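Local coordinates for protein 1-pyrroline-5-carboxylate dehydrogenase (Thermus thermophilus, PDB 1UZB) that probably catalyses, as an aldehyde dehydrogenase family member, the NAD(P)-dependent oxidation of 1-pyrroline-5-carboxylate, by way of glutamate semialdehyde, to glutamate, at residues A[94-102]-A[194-202]; A[141-152]-A[497-507]. All blocks are in the same frame, centred on the assembly; numbering follows the deposited sequence.

In the fold
Interactions 1 and 2 adjoin, their centres about 9 Å apart, and helix 128-149 joins them. In interaction 1 the helix of 94-102 packs on the end of helix 188-199; in interaction 2 helix 128-149, which lies against both, meets the C-terminal segment 497-507. Two hydrogen bonds link the contacts directly: Ser-99 OG to Ala-146 O at 2.7 Å, and Asn-202 ND2 to Phe-506 O at 2.9 Å. Packing adds to them, with Gln-95 NE2 3.3 Å from Ala-149 CB. The side chain of Leu-500, in interaction 2, lies about 4 Å from a bound methylpentanediol, probably left from crystallisation.

Interaction 1: residues A[94-102]-A[194-202]; sequences PQEDRSRLL and IVGPVAVGN
Gln-95 and Arg-98, one turn apart on helix 95-111, both donate to the carbonyl oxygen of Ala-199, within the Schellman motif that ends helix 188-199. The two helical segments run nearly antiparallel, their axes at 159° and 10.4 Å apart at closest approach. Gln-95 NE2 stands 2.9 Å from Ala-199 O, which lies in the plane of the glutamine amide. Arg-98 NE approaches the same oxygen to 3.0 Å along a more bent N-H. The donors sit above opposite faces of the carbonyl plane, so the oxygen is gripped from both sides.

Beside this polar clasp Leu-102 supplies the apolar part: its CD2 is 3.6 Å from Ala-199 CB and 4.2 Å from Val-195 CB.

The glutamine amide is itself held in a definite orientation. Its CG leaves anti to the backbone N (chi1 -176°), and a bend at the next bond swings the amide across to Ala-199. Arg-98 NH2 then reaches Gln-95 OE1 at 2.9 Å with a nearly straight N-H (168°), while Gln-95 NE2 also donates to Ser-99 OG, 3.0 Å away. One face of the guanidinium lies over the Val-200 to Gly-201 peptide, and its NH1 is bonded to Trp-90 O. Trp-90 NE1 in turn bonds to Val-198 O, tying this helix end to the C-terminal end of helix 73-90.

Gly-201, with positive phi, is the C-prime residue of the Schellman turn, its N bonded to Val-198 O. Pro-197 O accepts from Asn-202 N and, on the same face of its plane, from Asn-202 ND2 at 2.9 Å.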
loop_
_atom_site.group_PDB
_atom_site.type_symbol
_atom_site.label_atom_id
_atom_site.label_comp_id
_atom_site.label_asym_id
_atom_site.label_seq_id
_atom_site.Cartn_x
_atom_site.Cartn_y
_atom_site.Cartn_z
ATOM N N PRO A 94 25.227 7.595 5.012
ATOM C CA PRO A 94 23.828 7.171 4.953
ATOM C C PRO A 94 23.336 7.612 3.576
ATOM O O PRO A 94 23.768 8.651 3.068
ATOM C CB PRO A 94 23.174 7.980 6.070
ATOM C CG PRO A 94 24.277 8.099 7.079
ATOM C CD PRO A 94 25.490 8.399 6.220
ATOM N N GLN A 95 22.445 6.838 2.968
ATOM C CA GLN A 95 21.952 7.204 1.646
ATOM C C GLN A 95 21.322 8.595 1.653
ATOM O O GLN A 95 21.461 9.351 0.690
ATOM C CB GLN A 95 20.944 6.172 1.135
ATOM C CG GLN A 95 20.463 6.451 -0.287
ATOM C CD GLN A 95 21.612 6.568 -1.272
ATOM O OE1 GLN A 95 22.378 5.622 -1.465
ATOM N NE2 GLN A 95 21.742 7.732 -1.895
ATOM N N GLU A 96 20.644 8.948 2.742
ATOM C CA GLU A 96 20.016 10.263 2.826
ATOM C C GLU A 96 21.043 11.384 2.664
ATOM O O GLU A 96 20.756 12.426 2.059
ATOM C CB GLU A 96 19.279 10.423 4.158
ATOM C CG GLU A 96 18.001 9.592 4.283
ATOM C CD GLU A 96 18.255 8.127 4.587
ATOM O OE1 GLU A 96 17.275 7.350 4.591
ATOM O OE2 GLU A 96 19.420 7.749 4.832
ATOM N N ASP A 97 22.239 11.159 3.202
ATOM C CA ASP A 97 23.331 12.128 3.125
ATOM C C ASP A 97 23.876 12.241 1.702
ATOM O O ASP A 97 24.132 13.342 1.211
ATOM C CB ASP A 97 24.469 11.730 4.077
ATOM C CG ASP A 97 24.111 11.913 5.543
ATOM O OD1 ASP A 97 22.918 12.076 5.869
ATOM O OD2 ASP A 97 25.040 11.881 6.378
ATOM N N ARG A 98 24.058 11.104 1.036
ATOM C CA ARG A 98 24.559 11.133 -0.335
ATOM C C ARG A 98 23.533 11.783 -1.257
ATOM O O ARG A 98 23.886 12.563 -2.146
ATOM C CB ARG A 98 24.881 9.717 -0.829
ATOM C CG ARG A 98 26.110 9.085 -0.170
ATOM C CD ARG A 98 26.576 7.840 -0.924
ATOM N NE ARG A 98 25.581 6.775 -0.850
ATOM C CZ ARG A 98 25.701 5.689 -0.093
ATOM N NH1 ARG A 98 26.783 5.501 0.652
ATOM N NH2 ARG A 98 24.713 4.807 -0.044
ATOM N N SER A 99 22.260 11.470 -1.045
ATOM C CA SER A 99 21.212 12.046 -1.879
ATOM C C SER A 99 21.122 13.561 -1.705
ATOM O O SER A 99 20.930 14.286 -2.682
ATOM C CB SER A 99 19.864 11.381 -1.584
ATOM O OG SER A 99 19.856 10.051 -2.089
ATOM N N ARG A 100 21.262 14.051 -0.474
ATOM C CA ARG A 100 21.219 15.493 -0.262
ATOM C C ARG A 100 22.390 16.156 -0.987
ATOM O O ARG A 100 22.256 17.268 -1.488
ATOM C CB ARG A 100 21.263 15.838 1.230
ATOM C CG ARG A 100 19.911 15.777 1.930
ATOM C CD ARG A 100 20.011 16.237 3.387
ATOM N NE ARG A 100 20.545 15.214 4.285
ATOM C CZ ARG A 100 19.814 14.254 4.846
ATOM N NH1 ARG A 100 18.511 14.184 4.610
ATOM N NH2 ARG A 100 20.387 13.356 5.641
ATOM N N LEU A 101 23.533 15.475 -1.056
ATOM C CA LEU A 101 24.687 16.041 -1.747
ATOM C C LEU A 101 24.346 16.203 -3.228
ATOM O O LEU A 101 24.661 17.229 -3.839
ATOM C CB LEU A 101 25.918 15.142 -1.572
ATOM C CG LEU A 101 27.211 15.900 -1.234
ATOM C CD1 LEU A 101 28.344 14.912 -0.999
ATOM C CD2 LEU A 101 27.558 16.866 -2.360
ATOM N N LEU A 102 23.699 15.197 -3.810
ATOM C CA LEU A 102 23.303 15.299 -5.212
ATOM C C LEU A 102 22.329 16.459 -5.397
ATOM O O LEU A 102 22.469 17.256 -6.325
ATOM C CB LEU A 102 22.646 14.002 -5.703
ATOM C CG LEU A 102 23.566 13.034 -6.453
ATOM C CD1 LEU A 102 24.587 12.454 -5.489
ATOM C CD2 LEU A 102 22.738 11.929 -7.107
ATOM N N ILE A 194 28.057 9.636 -14.210
ATOM C CA ILE A 194 28.865 9.818 -13.010
ATOM C C ILE A 194 28.031 9.776 -11.730
ATOM O O ILE A 194 28.317 8.998 -10.818
ATOM C CB ILE A 194 29.599 11.185 -13.031
ATOM C CG1 ILE A 194 30.623 11.221 -14.167
ATOM C CG2 ILE A 194 30.271 11.443 -11.685
ATOM C CD1 ILE A 194 31.254 12.581 -14.363
ATOM N N VAL A 195 26.987 10.602 -11.669
ATOM C CA VAL A 195 26.184 10.681 -10.455
ATOM C C VAL A 195 25.334 9.462 -10.136
ATOM O O VAL A 195 24.995 9.246 -8.976
ATOM C CB VAL A 195 25.296 11.967 -10.438
ATOM C CG1 VAL A 195 26.174 13.204 -10.592
ATOM C CG2 VAL A 195 24.246 11.916 -11.531
ATOM N N GLY A 196 24.990 8.665 -11.141
ATOM C CA GLY A 196 24.206 7.468 -10.877
ATOM C C GLY A 196 25.007 6.538 -9.977
ATOM O O GLY A 196 24.568 6.189 -8.877
ATOM N N PRO A 197 26.200 6.114 -10.419
ATOM C CA PRO A 197 27.029 5.220 -9.600
ATOM C C PRO A 197 27.405 5.838 -8.250
ATOM O O PRO A 197 27.372 5.172 -7.215
ATOM C CB PRO A 197 28.258 4.993 -10.478
ATOM C CG PRO A 197 27.697 5.089 -11.870
ATOM C CD PRO A 197 26.761 6.265 -11.775
ATOM N N VAL A 198 27.754 7.117 -8.270
ATOM C CA VAL A 198 28.154 7.827 -7.060
ATOM C C VAL A 198 27.030 7.945 -6.033
ATOM O O VAL A 198 27.268 7.848 -4.831
ATOM C CB VAL A 198 28.683 9.242 -7.416
ATOM C CG1 VAL A 198 28.796 10.110 -6.169
ATOM C CG2 VAL A 198 30.039 9.119 -8.095
ATOM N N ALA A 199 25.805 8.141 -6.506
ATOM C CA ALA A 199 24.661 8.291 -5.613
ATOM C C ALA A 199 24.512 7.142 -4.625
ATOM O O ALA A 199 24.190 7.357 -3.452
ATOM C CB ALA A 199 23.382 8.437 -6.429
ATOM N N VAL A 200 24.754 5.923 -5.093
ATOM C CA VAL A 200 24.606 4.758 -4.238
ATOM C C VAL A 200 25.877 4.298 -3.530
ATOM O O VAL A 200 25.905 3.211 -2.949
ATOM C CB VAL A 200 23.988 3.569 -5.016
ATOM C CG1 VAL A 200 22.572 3.923 -5.454
ATOM C CG2 VAL A 200 24.855 3.214 -6.216
ATOM N N GLY A 201 26.934 5.106 -3.585
ATOM C CA GLY A 201 28.141 4.743 -2.861
ATOM C C GLY A 201 29.407 4.386 -3.607
ATOM O O GLY A 201 30.409 4.058 -2.975
ATOM N N ASN A 202 29.383 4.421 -4.933
ATOM C CA ASN A 202 30.583 4.114 -5.704
ATOM C C ASN A 202 31.386 5.397 -5.878
ATOM O O ASN A 202 30.906 6.492 -5.568
ATOM C CB ASN A 202 30.205 3.585 -7.090
ATOM C CG ASN A 202 29.439 2.285 -7.033
ATOM O OD1 ASN A 202 30.017 1.218 -6.832
ATOM N ND2 ASN A 202 28.125 2.366 -7.207
#

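Interaction 2: residues A[141-152]-A[497-507]; sequences FIEYYARAALRY and TGALDYLRLFL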
loop_
_atom_site.group_PDB
_atom_site.type_symbol
_atom_site.label_atom_id
_atom_site.label_comp_id
_atom_site.label_asym_id
_atom_site.label_seq_id
_atom_site.Cartn_x
_atom_site.Cartn_y
_atom_site.Cartn_z
ATOM N N PHE A 141 18.934 14.173 -14.372
ATOM C CA PHE A 141 19.632 12.975 -13.906
ATOM C C PHE A 141 19.974 13.086 -12.422
ATOM O O PHE A 141 19.779 12.138 -11.660
ATOM C CB PHE A 141 20.925 12.745 -14.697
ATOM C CG PHE A 141 20.728 12.049 -16.015
ATOM C CD1 PHE A 141 21.340 12.543 -17.161
ATOM C CD2 PHE A 141 19.971 10.884 -16.110
ATOM C CE1 PHE A 141 21.205 11.891 -18.387
ATOM C CE2 PHE A 141 19.830 10.223 -17.331
ATOM C CZ PHE A 141 20.448 10.729 -18.471
ATOM N N ILE A 142 20.485 14.241 -12.010
ATOM C CA ILE A 142 20.854 14.435 -10.615
ATOM C C ILE A 142 19.630 14.341 -9.703
ATOM O O ILE A 142 19.648 13.624 -8.702
ATOM C CB ILE A 142 21.541 15.800 -10.405
ATOM C CG1 ILE A 142 22.787 15.904 -11.290
ATOM C CG2 ILE A 142 21.933 15.957 -8.946
ATOM C CD1 ILE A 142 23.410 17.291 -11.301
ATOM N N GLU A 143 18.568 15.059 -10.058
ATOM C CA GLU A 143 17.341 15.059 -9.266
ATOM C C GLU A 143 16.700 13.673 -9.209
ATOM O O GLU A 143 16.239 13.233 -8.153
ATOM C CB GLU A 143 16.330 16.050 -9.855
ATOM C CG GLU A 143 16.728 17.518 -9.787
ATOM C CD GLU A 143 16.541 18.127 -8.408
ATOM O OE1 GLU A 143 15.907 17.488 -7.546
ATOM O OE2 GLU A 143 17.020 19.259 -8.188
ATOM N N TYR A 144 16.682 12.987 -10.348
ATOM C CA TYR A 144 16.084 11.662 -10.426
ATOM C C TYR A 144 16.878 10.622 -9.644
ATOM O O TYR A 144 16.321 9.921 -8.800
ATOM C CB TYR A 144 15.958 11.220 -11.889
ATOM C CG TYR A 144 15.173 9.938 -12.059
ATOM C CD1 TYR A 144 13.781 9.955 -12.183
ATOM C CD2 TYR A 144 15.818 8.705 -12.048
ATOM C CE1 TYR A 144 13.055 8.766 -12.294
ATOM C CE2 TYR A 144 15.106 7.519 -12.153
ATOM C CZ TYR A 144 13.729 7.555 -12.277
ATOM O OH TYR A 144 13.036 6.372 -12.385
ATOM N N TYR A 145 18.175 10.519 -9.917
ATOM C CA TYR A 145 19.003 9.537 -9.222
ATOM C C TYR A 145 19.089 9.790 -7.713
ATOM O O TYR A 145 19.204 8.843 -6.937
ATOM C CB TYR A 145 20.400 9.481 -9.854
ATOM C CG TYR A 145 20.418 8.938 -11.275
ATOM C CD1 TYR A 145 21.385 9.358 -12.185
ATOM C CD2 TYR A 145 19.464 8.010 -11.709
ATOM C CE1 TYR A 145 21.408 8.879 -13.493
ATOM C CE2 TYR A 145 19.473 7.521 -13.023
ATOM C CZ TYR A 145 20.446 7.962 -13.907
ATOM O OH TYR A 145 20.445 7.518 -15.212
ATOM N N ALA A 146 19.019 11.050 -7.285
ATOM C CA ALA A 146 19.062 11.344 -5.853
ATOM C C ALA A 146 17.876 10.668 -5.165
ATOM O O ALA A 146 18.006 10.118 -4.073
ATOM C CB ALA A 146 19.006 12.843 -5.618
ATOM N N ARG A 147 16.715 10.730 -5.812
ATOM C CA ARG A 147 15.496 10.133 -5.282
ATOM C C ARG A 147 15.476 8.618 -5.466
ATOM O O ARG A 147 15.123 7.877 -4.553
ATOM C CB ARG A 147 14.272 10.750 -5.968
ATOM C CG ARG A 147 14.036 12.221 -5.623
ATOM C CD ARG A 147 12.967 12.826 -6.530
ATOM N NE ARG A 147 12.560 14.179 -6.144
ATOM C CZ ARG A 147 13.294 15.274 -6.312
ATOM N NH1 ARG A 147 12.824 16.452 -5.926
ATOM N NH2 ARG A 147 14.491 15.201 -6.872
ATOM N N ALA A 148 15.858 8.161 -6.651
ATOM C CA ALA A 148 15.852 6.735 -6.938
ATOM C C ALA A 148 16.771 5.947 -6.010
ATOM O O ALA A 148 16.454 4.820 -5.622
ATOM C CB ALA A 148 16.242 6.497 -8.391
ATOM N N ALA A 149 17.903 6.542 -5.648
ATOM C CA ALA A 149 18.863 5.874 -4.774
ATOM C C ALA A 149 18.246 5.509 -3.423
ATOM O O ALA A 149 18.597 4.490 -2.827
ATOM C CB ALA A 149 20.090 6.765 -4.571
ATOM N N LEU A 150 17.322 6.330 -2.936
ATOM C CA LEU A 150 16.695 6.053 -1.646
ATOM C C LEU A 150 15.846 4.787 -1.664
ATOM O O LEU A 150 15.572 4.200 -0.615
ATOM C CB LEU A 150 15.849 7.250 -1.211
ATOM C CG LEU A 150 16.672 8.461 -0.756
ATOM C CD1 LEU A 150 15.779 9.685 -0.644
ATOM C CD2 LEU A 150 17.337 8.154 0.576
ATOM N N ARG A 151 15.437 4.360 -2.855
ATOM C CA ARG A 151 14.624 3.156 -2.991
ATOM C C ARG A 151 15.450 1.897 -2.728
ATOM O O ARG A 151 14.896 0.808 -2.560
ATOM C CB ARG A 151 14.014 3.094 -4.397
ATOM C CG ARG A 151 13.089 4.260 -4.724
ATOM C CD ARG A 151 11.770 4.156 -3.972
ATOM N NE ARG A 151 10.873 3.179 -4.582
ATOM C CZ ARG A 151 10.142 3.411 -5.669
ATOM N NH1 ARG A 151 10.193 4.595 -6.267
ATOM N NH2 ARG A 151 9.372 2.454 -6.170
ATOM N N TYR A 152 16.771 2.051 -2.685
ATOM C CA TYR A 152 17.672 0.925 -2.446
ATOM C C TYR A 152 18.303 0.960 -1.059
ATOM O O TYR A 152 19.180 0.151 -0.756
ATOM C CB TYR A 152 18.805 0.916 -3.482
ATOM C CG TYR A 152 18.359 0.672 -4.904
ATOM C CD1 TYR A 152 17.985 1.726 -5.732
ATOM C CD2 TYR A 152 18.301 -0.622 -5.417
ATOM C CE1 TYR A 152 17.560 1.498 -7.043
ATOM C CE2 TYR A 152 17.882 -0.863 -6.722
ATOM C CZ TYR A 152 17.512 0.199 -7.528
ATOM O OH TYR A 152 17.100 -0.039 -8.819
ATOM N N THR A 497 18.962 4.425 -18.700
ATOM C CA THR A 497 19.248 5.643 -17.953
ATOM C C THR A 497 17.943 6.355 -17.619
ATOM O O THR A 497 16.939 6.196 -18.310
ATOM C CB THR A 497 20.158 6.608 -18.749
ATOM O OG1 THR A 497 19.469 7.066 -19.919
ATOM C CG2 THR A 497 21.450 5.909 -19.159
ATOM N N GLY A 498 17.958 7.137 -16.545
ATOM C CA GLY A 498 16.761 7.856 -16.145
ATOM C C GLY A 498 15.659 6.922 -15.687
ATOM O O GLY A 498 14.476 7.222 -15.841
ATOM N N ALA A 499 16.051 5.785 -15.121
ATOM C CA ALA A 499 15.103 4.793 -14.636
ATOM C C ALA A 499 15.624 4.188 -13.339
ATOM O O ALA A 499 16.833 4.144 -13.102
ATOM C CB ALA A 499 14.914 3.702 -15.679
ATOM N N LEU A 500 14.704 3.716 -12.503
ATOM C CA LEU A 500 15.068 3.106 -11.231
ATOM C C LEU A 500 16.081 1.977 -11.420
ATOM O O LEU A 500 17.021 1.848 -10.642
ATOM C CB LEU A 500 13.814 2.562 -10.538
ATOM C CG LEU A 500 12.742 3.593 -10.169
ATOM C CD1 LEU A 500 11.482 2.886 -9.699
ATOM C CD2 LEU A 500 13.270 4.519 -9.091
ATOM N N ASP A 501 15.888 1.174 -12.462
ATOM C CA ASP A 501 16.763 0.040 -12.747
ATOM C C ASP A 501 18.222 0.405 -12.979
ATOM O O ASP A 501 19.105 -0.424 -12.786
ATOM C CB ASP A 501 16.261 -0.731 -13.975
ATOM C CG ASP A 501 15.067 -1.612 -13.671
ATOM O OD1 ASP A 501 14.579 -1.601 -12.519
ATOM O OD2 ASP A 501 14.618 -2.323 -14.597
ATOM N N TYR A 502 18.482 1.638 -13.396
ATOM C CA TYR A 502 19.855 2.043 -13.671
ATOM C C TYR A 502 20.775 1.877 -12.468
ATOM O O TYR A 502 21.882 1.360 -12.596
ATOM C CB TYR A 502 19.890 3.501 -14.132
ATOM C CG TYR A 502 21.211 3.944 -14.730
ATOM C CD1 TYR A 502 21.676 3.393 -15.924
ATOM C CD2 TYR A 502 21.951 4.973 -14.150
ATOM C CE1 TYR A 502 22.836 3.862 -16.533
ATOM C CE2 TYR A 502 23.114 5.454 -14.752
ATOM C CZ TYR A 502 23.544 4.897 -15.946
ATOM O OH TYR A 502 24.658 5.404 -16.578
ATOM N N LEU A 503 20.316 2.300 -11.295
ATOM C CA LEU A 503 21.154 2.220 -10.106
ATOM C C LEU A 503 21.479 0.801 -9.638
ATOM O O LEU A 503 22.526 0.572 -9.032
ATOM C CB LEU A 503 20.527 3.030 -8.966
ATOM C CG LEU A 503 20.225 4.495 -9.309
ATOM C CD1 LEU A 503 19.716 5.213 -8.071
ATOM C CD2 LEU A 503 21.478 5.182 -9.844
ATOM N N ARG A 504 20.596 -0.150 -9.925
ATOM C CA ARG A 504 20.826 -1.537 -9.527
ATOM C C ARG A 504 22.105 -2.086 -10.165
ATOM O O ARG A 504 22.750 -2.986 -9.623
ATOM C CB ARG A 504 19.637 -2.408 -9.947
ATOM C CG ARG A 504 19.783 -3.887 -9.594
ATOM C CD ARG A 504 19.791 -4.085 -8.093
ATOM N NE ARG A 504 19.980 -5.479 -7.704
ATOM C CZ ARG A 504 21.151 -6.108 -7.701
ATOM N NH1 ARG A 504 21.211 -7.377 -7.324
ATOM N NH2 ARG A 504 22.263 -5.475 -8.067
ATOM N N LEU A 505 22.455 -1.540 -11.327
ATOM C CA LEU A 505 23.643 -1.964 -12.057
ATOM C C LEU A 505 24.938 -1.667 -11.309
ATOM O O LEU A 505 25.972 -2.291 -11.563
ATOM C CB LEU A 505 23.688 -1.262 -13.413
ATOM C CG LEU A 505 22.503 -1.500 -14.350
ATOM C CD1 LEU A 505 22.629 -0.580 -15.550
ATOM C CD2 LEU A 505 22.457 -2.954 -14.777
ATOM N N PHE A 506 24.881 -0.725 -10.377
ATOM C CA PHE A 506 26.067 -0.326 -9.632
ATOM C C PHE A 506 26.054 -0.794 -8.181
ATOM O O PHE A 506 26.735 -0.227 -7.321
ATOM C CB PHE A 506 26.216 1.195 -9.717
ATOM C CG PHE A 506 26.219 1.699 -11.134
ATOM C CD1 PHE A 506 25.037 2.092 -11.755
ATOM C CD2 PHE A 506 27.393 1.701 -11.877
ATOM C CE1 PHE A 506 25.027 2.477 -13.095
ATOM C CE2 PHE A 506 27.393 2.082 -13.214
ATOM C CZ PHE A 506 26.208 2.470 -13.824
ATOM N N LEU A 507 25.297 -1.858 -7.927
ATOM C CA LEU A 507 25.161 -2.432 -6.596
ATOM C C LEU A 507 25.265 -3.951 -6.632
ATOM O O LEU A 507 24.992 -4.580 -7.656
ATOM C CB LEU A 507 23.789 -2.083 -6.013
ATOM C CG LEU A 507 23.465 -0.612 -5.769
ATOM C CD1 LEU A 507 21.968 -0.445 -5.549
ATOM C CD2 LEU A 507 24.252 -0.112 -4.565
HETATM O O HOH W 1 15.663 -2.404 -9.430
#
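Tyr-152, in segment 141-152, brings its ring against Leu-503, Arg-504 and Leu-507. Its CG lies beside the backbone N (chi1 -65°), which directs the ring at the 497-507 segment. CB, CG and CD2 all meet Leu-507 CD1, CD2 closest at 3.7 Å. Farther out, CE1 meets Leu-503 CB at 3.9 Å while CE2 touches CB and CD of Arg-504. At the tip, CZ lies near Leu-500 O and OH donates to it at 2.6 Å; the acceptor lies in the ring plane, but the hydroxyl stands 54° out of the carbonyl plane. A water donates to this hydroxyl at 2.8 Å and, weakly, to Asp-501 OD1; Asp-501 OD2 is held by Tyr-171 and Arg-504 of the fourth subunit.

Tyr-145 secures the other end, its OH accepting from Gly-498 N at 2.8 Å through an almost straight N-H (172°). Between the tyrosines, Ala-148 CB packs on Leu-500 CD2, 3.6 Å away, and on Leu-503 CD1.

Helix 128-149 is thereby joined to the short, weakly bonded helix 500-504, which a type I turn (Arg-504 to Leu-507) links to strand 507-515; that strand pairs antiparallel with strand 165-180, whose Tyr-171 touches Arg-504 and Leu-507.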